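Tryptophan synthase alpha chain (Aquifex aeolicus, PDB 2EKC) probably catalyses the aldol cleavage of indoleglycerol phosphate to indole and glyceraldehyde 3-phosphate, part of the last step of tryptophan biosynthesis. Local coordinates at residues Ala36-Leu41 with Arg89-Asp94; Leu99-Asn104 with Glu112-Leu117; Glu138-Met143 with Leu148-Leu153. All blocks are in the same frame, centred on the assembly; numbering follows the deposited sequence. Where two conformers were deposited one is given.

Contact 1 joins two outer helices of the (beta/alpha)8 barrel; contacts 2 and 3 each join an outer helix to the sheet. Contacts 2 and 3 are neighbours, their centres about 10 Å apart, and they meet directly: C115 CB of helix 111-120 packs 3.6 Å from L148 CD1 at the foot of strand 149-154. Contact 1 stands apart, its centre about 21 Å from that of contact 2 and about 24 Å from that of contact 3; helix 78-91, whose last turn belongs to it, is followed in the chain by strand 97-100 of contact 2. Contact 2 lies nearest the predicted catalytic residues, the L99 side chain being about 8 Å from that of E49 and T101 about 10 Å from D60.

Contact 1 (Ala36-Leu41 with Arg89-Asp94); sequences AFKEVL and RKEFPD
The ring of F92 receives the side chain of L41 over one of its faces. L41 CB sits 3.6 Å from the centroid of the F92 ring and 17° off its normal, a CH-pi contact displaced a little toward the rim, while one methyl of the same leucine, CD1, comes down on the other flank of that face, 3.4 Å from F92 CD2. The leucine therefore straddles the ring with two carbons. CB is over the phenyl because its bond from CA points toward F92; CG, set beside the backbone N (chi1 -69°), then combines with the second torsion to place CD1 over the same face. The backbone oxygen of K38 approaches the same ring obliquely, 4.3 Å from F92 CZ.

Beside this apolar patch runs a looser, charged one. The extended chain of K38 meets the E91 side chain at about a right angle, and it is the methylene CE that lies nearest, 3.3 Å from E91 OE2. The ammonium itself, NZ, stays 3.9 Å from E91 OE2, a long salt bridge that is probably weak, where E91 is exposed and K38 partly so. Within 89-94, R89 NH1 reaches the carbonyl oxygen of F92 in a weak bond of 2.7 Å, strongly bent at 120°. The same guanidinium also bonds I95 O and pairs with D124, so R89 probably steadies the turn that carries the phenylalanine.

The contact joins two helices on the outside of the TIM barrel, with F92 just beyond helix 78-91 leaning onto helix 30-42. Along the same interface F37, K38 and L41 touch L88, while F37 and V40 turn inward to L23 of strand 18-24 and L48 of strand 47-51, and A36 and V40 meet L249 of helix 246-258.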
loop_
_atom_site.group_PDB
_atom_site.type_symbol
_atom_site.label_atom_id
_atom_site.label_comp_id
_atom_site.label_asym_id
_atom_site.label_seq_id
_atom_site.Cartn_x
_atom_site.Cartn_y
_atom_site.Cartn_z
ATOM N N ALA A 36 8.494 -5.894 -12.875
ATOM C CA ALA A 36 8.854 -5.352 -11.567
ATOM C C ALA A 36 7.942 -5.926 -10.482
ATOM O O ALA A 36 8.411 -6.387 -9.439
ATOM C CB ALA A 36 8.743 -3.831 -11.592
ATOM N N PHE A 37 6.636 -5.878 -10.724
ATOM C CA PHE A 37 5.657 -6.412 -9.778
ATOM C C PHE A 37 5.944 -7.885 -9.469
ATOM O O PHE A 37 5.950 -8.298 -8.312
ATOM C CB PHE A 37 4.242 -6.268 -10.349
ATOM C CG PHE A 37 3.577 -4.950 -10.021
ATOM C CD1 PHE A 37 3.233 -4.637 -8.713
ATOM C CD2 PHE A 37 3.273 -4.040 -11.026
ATOM C CE1 PHE A 37 2.590 -3.430 -8.408
ATOM C CE2 PHE A 37 2.632 -2.834 -10.734
ATOM C CZ PHE A 37 2.290 -2.532 -9.423
ATOM N N LYS A 38 6.188 -8.673 -10.508
ATOM C CA LYS A 38 6.474 -10.089 -10.326
ATOM C C LYS A 38 7.752 -10.295 -9.511
ATOM O O LYS A 38 7.821 -11.181 -8.658
ATOM C CB LYS A 38 6.599 -10.773 -11.689
ATOM C CG LYS A 38 5.275 -10.875 -12.435
ATOM C CD LYS A 38 5.454 -11.512 -13.802
ATOM C CE LYS A 38 4.111 -11.790 -14.458
ATOM N NZ LYS A 38 4.272 -12.357 -15.827
ATOM N N GLU A 39 8.750 -9.456 -9.763
ATOM C CA GLU A 39 10.025 -9.555 -9.070
ATOM C C GLU A 39 9.899 -9.294 -7.571
ATOM O O GLU A 39 10.443 -10.050 -6.762
ATOM C CB GLU A 39 11.026 -8.574 -9.681
ATOM C CG GLU A 39 12.455 -8.741 -9.191
ATOM C CD GLU A 39 13.050 -10.084 -9.586
ATOM O OE1 GLU A 39 12.650 -10.617 -10.640
ATOM O OE2 GLU A 39 13.924 -10.598 -8.855
ATOM N N VAL A 40 9.181 -8.238 -7.188
ATOM C CA VAL A 40 9.044 -7.938 -5.764
ATOM C C VAL A 40 8.214 -8.999 -5.049
ATOM O O VAL A 40 8.427 -9.269 -3.866
ATOM C CB VAL A 40 8.442 -6.516 -5.506
ATOM C CG1 VAL A 40 9.243 -5.469 -6.275
ATOM C CG2 VAL A 40 6.965 -6.468 -5.877
ATOM N N LEU A 41 7.286 -9.619 -5.765
ATOM C CA LEU A 41 6.462 -10.665 -5.168
ATOM C C LEU A 41 7.295 -11.926 -4.955
ATOM O O LEU A 41 7.195 -12.581 -3.916
ATOM C CB LEU A 41 5.263 -10.978 -6.067
ATOM C CG LEU A 41 4.209 -9.868 -6.150
ATOM C CD1 LEU A 41 3.239 -10.163 -7.272
ATOM C CD2 LEU A 41 3.483 -9.745 -4.817
ATOM N N ARG A 89 -2.866 -11.854 -9.487
ATOM C CA ARG A 89 -3.690 -12.630 -8.574
ATOM C C ARG A 89 -3.630 -14.125 -8.885
ATOM O O ARG A 89 -3.648 -14.954 -7.975
ATOM C CB ARG A 89 -5.142 -12.146 -8.631
ATOM C CG ARG A 89 -6.109 -12.986 -7.798
ATOM C CD ARG A 89 -5.613 -13.119 -6.367
ATOM N NE ARG A 89 -5.704 -11.863 -5.628
ATOM C CZ ARG A 89 -4.831 -11.477 -4.704
ATOM N NH1 ARG A 89 -3.789 -12.244 -4.404
ATOM N NH2 ARG A 89 -5.009 -10.326 -4.067
ATOM N N LYS A 90 -3.549 -14.468 -10.166
ATOM C CA LYS A 90 -3.497 -15.869 -10.561
ATOM C C LYS A 90 -2.201 -16.543 -10.122
ATOM O O LYS A 90 -2.191 -17.730 -9.802
ATOM C CB LYS A 90 -3.656 -16.003 -12.080
ATOM C CG LYS A 90 -4.898 -15.320 -12.637
ATOM C CD LYS A 90 -5.334 -15.915 -13.981
ATOM C CE LYS A 90 -4.238 -15.846 -15.035
ATOM N NZ LYS A 90 -3.897 -14.454 -15.424
ATOM N N GLU A 91 -1.115 -15.778 -10.085
ATOM C CA GLU A 91 0.187 -16.315 -9.702
ATOM C C GLU A 91 0.470 -16.247 -8.206
ATOM O O GLU A 91 1.245 -17.043 -7.684
ATOM C CB GLU A 91 1.289 -15.576 -10.457
ATOM C CG GLU A 91 1.065 -15.523 -11.951
ATOM C CD GLU A 91 2.075 -14.646 -12.655
ATOM O OE1 GLU A 91 3.277 -14.983 -12.626
ATOM O OE2 GLU A 91 1.666 -13.616 -13.232
ATOM N N PHE A 92 -0.150 -15.294 -7.519
ATOM C CA PHE A 92 0.054 -15.124 -6.083
ATOM C C PHE A 92 -1.311 -15.044 -5.407
ATOM O O PHE A 92 -1.764 -13.972 -5.013
ATOM C CB PHE A 92 0.865 -13.850 -5.837
ATOM C CG PHE A 92 2.204 -13.859 -6.514
ATOM C CD1 PHE A 92 3.316 -14.395 -5.877
ATOM C CD2 PHE A 92 2.345 -13.378 -7.809
ATOM C CE1 PHE A 92 4.549 -14.455 -6.522
ATOM C CE2 PHE A 92 3.575 -13.433 -8.463
ATOM C CZ PHE A 92 4.678 -13.973 -7.817
ATOM N N PRO A 93 -1.979 -16.198 -5.261
ATOM C CA PRO A 93 -3.305 -16.346 -4.656
ATOM C C PRO A 93 -3.572 -15.727 -3.291
ATOM O O PRO A 93 -4.659 -15.207 -3.057
ATOM C CB PRO A 93 -3.502 -17.863 -4.622
ATOM C CG PRO A 93 -2.699 -18.339 -5.777
ATOM C CD PRO A 93 -1.443 -17.516 -5.645
ATOM N N ASP A 94 -2.596 -15.775 -2.392
ATOM C CA ASP A 94 -2.821 -15.271 -1.044
ATOM C C ASP A 94 -2.208 -13.930 -0.654
ATOM O O ASP A 94 -2.422 -13.466 0.463
ATOM C CB ASP A 94 -2.392 -16.341 -0.040
ATOM C CG ASP A 94 -2.856 -17.731 -0.445
ATOM O OD1 ASP A 94 -4.069 -17.906 -0.707
ATOM O OD2 ASP A 94 -2.006 -18.646 -0.506
#

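Contact 2 (Leu99-Asn104 with Glu112-Leu117); sequences LMTYYN and EKFCRL
L99 on strand 97-100 and T101 two residues on both reach the ring end of F114 on helix 111-120; this is strand-to-helix packing within the TIM barrel, where a helix of the beta-alpha-beta crossover from strand 97-100 to strand 125-127 packs on the strand before it. Van der Waals contacts come first. The methyl CD2 of L99 lies 3.7 Å from F114 CZ and about equally far from CE1, so it touches the far corner of the phenyl, approaching obliquely. L99 and F114 point at one another from opposite directions, and with CG anti to the backbone N (chi1 -167°) the phenylalanine reaches inward from its helix to the strand.

T101 comes to the same corner with both branches. Its methyl CG2 adds an apolar touch, 3.9 Å from F114 CZ; the polar hydroxyl OG1 is 3.8 Å from the same carbon, again oblique to the ring. F78 stacks on F114 and F126 meets it with the planes at about 80°; I106 and I109 of helix 103-109 pack beside it.

No hydrogen bond crosses between the segments. L99 pairs through its backbone with G125 and I127 of the neighbouring strand, and M100 with I50 and F52 on the other side. Next along, Y102 sends its hydroxyl to D60, a predicted catalytic residue. T101 itself is pinned locally: OG1 donates to Y102 O at 2.9 Å, meeting a lone pair in the carbonyl plane at a C=O...donor angle of 134°.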
loop_
_atom_site.group_PDB
_atom_site.type_symbol
_atom_site.label_atom_id
_atom_site.label_comp_id
_atom_site.label_asym_id
_atom_site.label_seq_id
_atom_site.Cartn_x
_atom_site.Cartn_y
_atom_site.Cartn_z
ATOM N N LEU A 99 -5.164 -1.419 -3.670
ATOM C CA LEU A 99 -5.171 -0.476 -4.774
ATOM C C LEU A 99 -4.943 0.926 -4.233
ATOM O O LEU A 99 -5.675 1.383 -3.347
ATOM C CB LEU A 99 -6.508 -0.516 -5.524
ATOM C CG LEU A 99 -6.622 0.494 -6.672
ATOM C CD1 LEU A 99 -5.708 0.073 -7.821
ATOM C CD2 LEU A 99 -8.066 0.591 -7.148
ATOM N N MET A 100 -3.921 1.599 -4.758
ATOM C CA MET A 100 -3.612 2.960 -4.349
ATOM C C MET A 100 -4.273 3.878 -5.367
ATOM O O MET A 100 -3.813 3.990 -6.505
ATOM C CB MET A 100 -2.097 3.196 -4.334
ATOM C CG MET A 100 -1.674 4.532 -3.711
ATOM S SD MET A 100 -1.977 5.998 -4.744
ATOM C CE MET A 100 -3.467 6.538 -4.166
ATOM N N THR A 101 -5.353 4.531 -4.953
ATOM C CA THR A 101 -6.082 5.418 -5.843
ATOM C C THR A 101 -6.495 6.716 -5.161
ATOM O O THR A 101 -6.825 6.738 -3.969
ATOM C CB THR A 101 -7.362 4.727 -6.394
ATOM O OG1 THR A 101 -8.094 5.646 -7.215
ATOM C CG2 THR A 101 -8.263 4.275 -5.254
ATOM N N TYR A 102 -6.453 7.807 -5.916
ATOM C CA TYR A 102 -6.884 9.084 -5.381
ATOM C C TYR A 102 -8.402 9.003 -5.408
ATOM O O TYR A 102 -8.965 8.122 -6.071
ATOM C CB TYR A 102 -6.360 10.233 -6.241
ATOM C CG TYR A 102 -4.931 10.599 -5.894
ATOM C CD1 TYR A 102 -3.871 9.748 -6.213
ATOM C CD2 TYR A 102 -4.645 11.778 -5.207
ATOM C CE1 TYR A 102 -2.556 10.063 -5.851
ATOM C CE2 TYR A 102 -3.340 12.105 -4.839
ATOM C CZ TYR A 102 -2.301 11.247 -5.164
ATOM O OH TYR A 102 -1.012 11.581 -4.820
ATOM N N TYR A 103 -9.075 9.900 -4.697
ATOM C CA TYR A 103 -10.531 9.837 -4.635
ATOM C C TYR A 103 -11.297 10.186 -5.909
ATOM O O TYR A 103 -12.233 9.481 -6.276
ATOM C CB TYR A 103 -11.064 10.716 -3.500
ATOM C CG TYR A 103 -12.577 10.662 -3.417
ATOM C CD1 TYR A 103 -13.226 9.538 -2.909
ATOM C CD2 TYR A 103 -13.358 11.705 -3.916
ATOM C CE1 TYR A 103 -14.619 9.451 -2.906
ATOM C CE2 TYR A 103 -14.748 11.628 -3.917
ATOM C CZ TYR A 103 -15.370 10.501 -3.413
ATOM O OH TYR A 103 -16.743 10.424 -3.430
ATOM N N ASN A 104 -10.911 11.276 -6.564
ATOM C CA ASN A 104 -11.591 11.730 -7.775
ATOM C C ASN A 104 -11.928 10.639 -8.790
ATOM O O ASN A 104 -13.063 10.558 -9.259
ATOM C CB ASN A 104 -10.773 12.837 -8.448
ATOM C CG ASN A 104 -11.384 13.303 -9.754
ATOM O OD1 ASN A 104 -12.558 13.664 -9.811
ATOM N ND2 ASN A 104 -10.583 13.303 -10.812
ATOM N N GLU A 112 -20.060 2.536 -6.862
ATOM C CA GLU A 112 -20.496 1.144 -6.987
ATOM C C GLU A 112 -19.671 0.409 -8.035
ATOM O O GLU A 112 -19.096 -0.644 -7.758
ATOM C CB GLU A 112 -21.974 1.068 -7.378
ATOM C CG GLU A 112 -22.960 1.557 -6.318
ATOM C CD GLU A 112 -23.179 0.554 -5.195
ATOM O OE1 GLU A 112 -23.202 -0.665 -5.470
ATOM O OE2 GLU A 112 -23.351 0.990 -4.035
ATOM N N LYS A 113 -19.614 0.964 -9.242
ATOM C CA LYS A 113 -18.862 0.336 -10.325
ATOM C C LYS A 113 -17.387 0.155 -9.983
ATOM O O LYS A 113 -16.819 -0.915 -10.202
ATOM C CB LYS A 113 -18.983 1.158 -11.610
ATOM C CG LYS A 113 -18.166 0.590 -12.755
ATOM C CD LYS A 113 -18.241 1.435 -14.016
ATOM C CE LYS A 113 -19.617 1.408 -14.639
ATOM N NZ LYS A 113 -19.594 2.053 -15.990
ATOM N N PHE A 114 -16.772 1.206 -9.450
ATOM C CA PHE A 114 -15.357 1.167 -9.084
ATOM C C PHE A 114 -15.082 0.007 -8.131
ATOM O O PHE A 114 -14.159 -0.787 -8.343
ATOM C CB PHE A 114 -14.951 2.494 -8.432
ATOM C CG PHE A 114 -13.465 2.683 -8.307
ATOM C CD1 PHE A 114 -12.764 2.145 -7.231
ATOM C CD2 PHE A 114 -12.765 3.406 -9.266
ATOM C CE1 PHE A 114 -11.386 2.329 -7.111
ATOM C CE2 PHE A 114 -11.386 3.594 -9.156
ATOM C CZ PHE A 114 -10.696 3.056 -8.076
ATOM N N CYS A 115 -15.892 -0.096 -7.086
ATOM C CA CYS A 115 -15.722 -1.161 -6.113
ATOM C C CYS A 115 -16.030 -2.529 -6.715
ATOM O O CYS A 115 -15.305 -3.491 -6.464
ATOM C CB CYS A 115 -16.599 -0.899 -4.886
ATOM S SG CYS A 115 -16.020 0.499 -3.868
ATOM N N ARG A 116 -17.093 -2.608 -7.514
ATOM C CA ARG A 116 -17.485 -3.864 -8.163
ATOM C C ARG A 116 -16.320 -4.403 -8.991
ATOM O O ARG A 116 -15.915 -5.552 -8.841
ATOM C CB ARG A 116 -18.697 -3.641 -9.085
ATOM C CG ARG A 116 -19.266 -4.895 -9.741
ATOM C CD ARG A 116 -20.263 -4.517 -10.841
ATOM N NE ARG A 116 -19.596 -4.213 -12.109
ATOM C CZ ARG A 116 -20.064 -3.371 -13.027
ATOM N NH1 ARG A 116 -21.207 -2.730 -12.829
ATOM N NH2 ARG A 116 -19.391 -3.175 -14.153
ATOM N N LEU A 117 -15.791 -3.565 -9.875
ATOM C CA LEU A 117 -14.676 -3.964 -10.725
ATOM C C LEU A 117 -13.426 -4.351 -9.939
ATOM O O LEU A 117 -12.780 -5.355 -10.249
ATOM C CB LEU A 117 -14.345 -2.842 -11.714
ATOM C CG LEU A 117 -15.437 -2.606 -12.763
ATOM C CD1 LEU A 117 -15.134 -1.356 -13.564
ATOM C CD2 LEU A 117 -15.538 -3.824 -13.670
#

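Contact 3 (Glu138-Met143 with Leu148-Leu153); sequences ELKAVM and LSFVPL
M143 and L148 bring the last turn of helix 133-145 and the approach to strand 149-154 close, with CA atoms 4.9 Å apart, through a backbone bond from L148 N to M143 O of 2.9 Å that is nearly straight at 170°, its donor tilted 31° out of the carbonyl plane. This is the helix-to-strand turn of the beta-alpha-beta unit that begins with strand 125-127, so the helix folds back tightly over the strand it leads into.

The ring of F150 is held on two sides by that helix. K140 lays its extended chain over one face: CG stands above the ring centre, 3.9 Å from the centroid of F150, and further out CE comes within 3.5 Å of F150 CZ. M143 meets the same ring at its edge, with SD in the ring plane and 3.8 Å from F150 CD1, a Met-aromatic contact. Past the sulfur the thioether turns back (chi3 73°), bringing the methyl CE to 3.4 Å from S149 O and 4.1 Å from L148 CB. A169 of helix 160-169 also packs against both K140 and F150. With an alanine at the F150 position the K140 methylenes would probably lose the face they lie on and M143 SD its aromatic edge, opening a gap between helix and strand.

The one hydrogen bond across the segments joins backbones, and the side chains add dispersion and weak electrostatics. CE of K140, next to the ammonium, is likely to be the most polarised methylene and lies toward the CZ/CE2 rim of F150; the slightly positive ring edge probably suits the sulfur, and NZ can run on past the ring to a long, weak ion pair with E137.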
loop_
_atom_site.group_PDB
_atom_site.type_symbol
_atom_site.label_atom_id
_atom_site.label_comp_id
_atom_site.label_asym_id
_atom_site.label_seq_id
_atom_site.Cartn_x
_atom_site.Cartn_y
_atom_site.Cartn_z
ATOM N N GLU A 138 -19.628 7.687 2.809
ATOM C CA GLU A 138 -20.245 7.070 1.646
ATOM C C GLU A 138 -19.329 6.007 1.046
ATOM O O GLU A 138 -19.781 4.919 0.688
ATOM C CB GLU A 138 -20.587 8.118 0.579
ATOM C CG GLU A 138 -21.173 7.501 -0.686
ATOM C CD GLU A 138 -21.536 8.523 -1.750
ATOM O OE1 GLU A 138 -20.723 9.438 -2.015
ATOM O OE2 GLU A 138 -22.634 8.398 -2.336
ATOM N N LEU A 139 -18.044 6.320 0.936
ATOM C CA LEU A 139 -17.092 5.365 0.378
ATOM C C LEU A 139 -16.970 4.133 1.260
ATOM O O LEU A 139 -16.956 3.008 0.767
ATOM C CB LEU A 139 -15.712 6.006 0.217
ATOM C CG LEU A 139 -14.600 5.046 -0.235
ATOM C CD1 LEU A 139 -14.945 4.458 -1.588
ATOM C CD2 LEU A 139 -13.269 5.789 -0.303
ATOM N N LYS A 140 -16.865 4.343 2.566
ATOM C CA LYS A 140 -16.733 3.219 3.485
ATOM C C LYS A 140 -17.935 2.282 3.342
ATOM O O LYS A 140 -17.780 1.059 3.291
ATOM C CB LYS A 140 -16.623 3.717 4.930
ATOM C CG LYS A 140 -15.418 4.609 5.198
ATOM C CD LYS A 140 -15.399 5.082 6.647
ATOM C CE LYS A 140 -14.318 6.124 6.883
ATOM N NZ LYS A 140 -14.278 6.580 8.303
ATOM N N ALA A 141 -19.128 2.866 3.266
ATOM C CA ALA A 141 -20.356 2.084 3.126
ATOM C C ALA A 141 -20.328 1.198 1.884
ATOM O O ALA A 141 -20.677 0.023 1.955
ATOM C CB ALA A 141 -21.568 3.015 3.078
ATOM N N VAL A 142 -19.914 1.754 0.748
ATOM C CA VAL A 142 -19.855 0.981 -0.491
ATOM C C VAL A 142 -18.766 -0.087 -0.408
ATOM O O VAL A 142 -18.960 -1.226 -0.838
ATOM C CB VAL A 142 -19.573 1.880 -1.717
ATOM C CG1 VAL A 142 -19.585 1.043 -2.985
ATOM C CG2 VAL A 142 -20.614 2.984 -1.806
ATOM N N MET A 143 -17.616 0.282 0.142
ATOM C CA MET A 143 -16.524 -0.673 0.277
ATOM C C MET A 143 -16.973 -1.860 1.121
ATOM O O MET A 143 -16.624 -3.005 0.829
ATOM C CB MET A 143 -15.300 0.005 0.898
ATOM C CG MET A 143 -14.591 0.946 -0.076
ATOM S SD MET A 143 -13.154 1.793 0.610
ATOM C CE MET A 143 -11.955 0.442 0.683
ATOM N N LEU A 148 -14.359 -4.773 0.526
ATOM C CA LEU A 148 -13.059 -4.196 0.201
ATOM C C LEU A 148 -12.585 -3.554 1.504
ATOM O O LEU A 148 -13.274 -2.710 2.076
ATOM C CB LEU A 148 -13.202 -3.141 -0.891
ATOM C CG LEU A 148 -13.529 -3.693 -2.276
ATOM C CD1 LEU A 148 -13.938 -2.566 -3.203
ATOM C CD2 LEU A 148 -12.313 -4.434 -2.817
ATOM N N SER A 149 -11.411 -3.965 1.969
ATOM C CA SER A 149 -10.862 -3.479 3.226
ATOM C C SER A 149 -10.512 -1.990 3.236
ATOM O O SER A 149 -9.765 -1.505 2.389
ATOM C CB SER A 149 -9.630 -4.313 3.583
ATOM O OG SER A 149 -9.304 -4.197 4.948
ATOM N N PHE A 150 -11.061 -1.272 4.208
ATOM C CA PHE A 150 -10.789 0.153 4.342
ATOM C C PHE A 150 -9.544 0.341 5.212
ATOM O O PHE A 150 -9.480 -0.142 6.344
ATOM C CB PHE A 150 -11.979 0.872 4.984
ATOM C CG PHE A 150 -11.819 2.362 5.045
ATOM C CD1 PHE A 150 -11.937 3.133 3.895
ATOM C CD2 PHE A 150 -11.519 2.995 6.249
ATOM C CE1 PHE A 150 -11.759 4.517 3.943
ATOM C CE2 PHE A 150 -11.338 4.374 6.309
ATOM C CZ PHE A 150 -11.458 5.138 5.154
ATOM N N VAL A 151 -8.555 1.043 4.673
ATOM C CA VAL A 151 -7.308 1.284 5.388
ATOM C C VAL A 151 -7.152 2.772 5.711
ATOM O O VAL A 151 -6.766 3.562 4.856
ATOM C CB VAL A 151 -6.106 0.820 4.540
ATOM C CG1 VAL A 151 -4.806 1.068 5.292
ATOM C CG2 VAL A 151 -6.258 -0.664 4.198
ATOM N N PRO A 152 -7.463 3.169 6.955
ATOM C CA PRO A 152 -7.343 4.573 7.354
ATOM C C PRO A 152 -5.888 5.023 7.457
ATOM O O PRO A 152 -4.983 4.208 7.657
ATOM C CB PRO A 152 -8.067 4.610 8.697
ATOM C CG PRO A 152 -7.771 3.248 9.262
ATOM C CD PRO A 152 -7.978 2.346 8.065
ATOM N N LEU A 153 -5.658 6.322 7.307
ATOM C CA LEU A 153 -4.304 6.854 7.386
ATOM C C LEU A 153 -4.076 7.655 8.660
ATOM O O LEU A 153 -4.923 8.447 9.070
ATOM C CB LEU A 153 -3.999 7.720 6.165
ATOM C CG LEU A 153 -3.718 6.976 4.857
ATOM C CD1 LEU A 153 -4.949 6.205 4.417
ATOM C CD2 LEU A 153 -3.306 7.975 3.786
#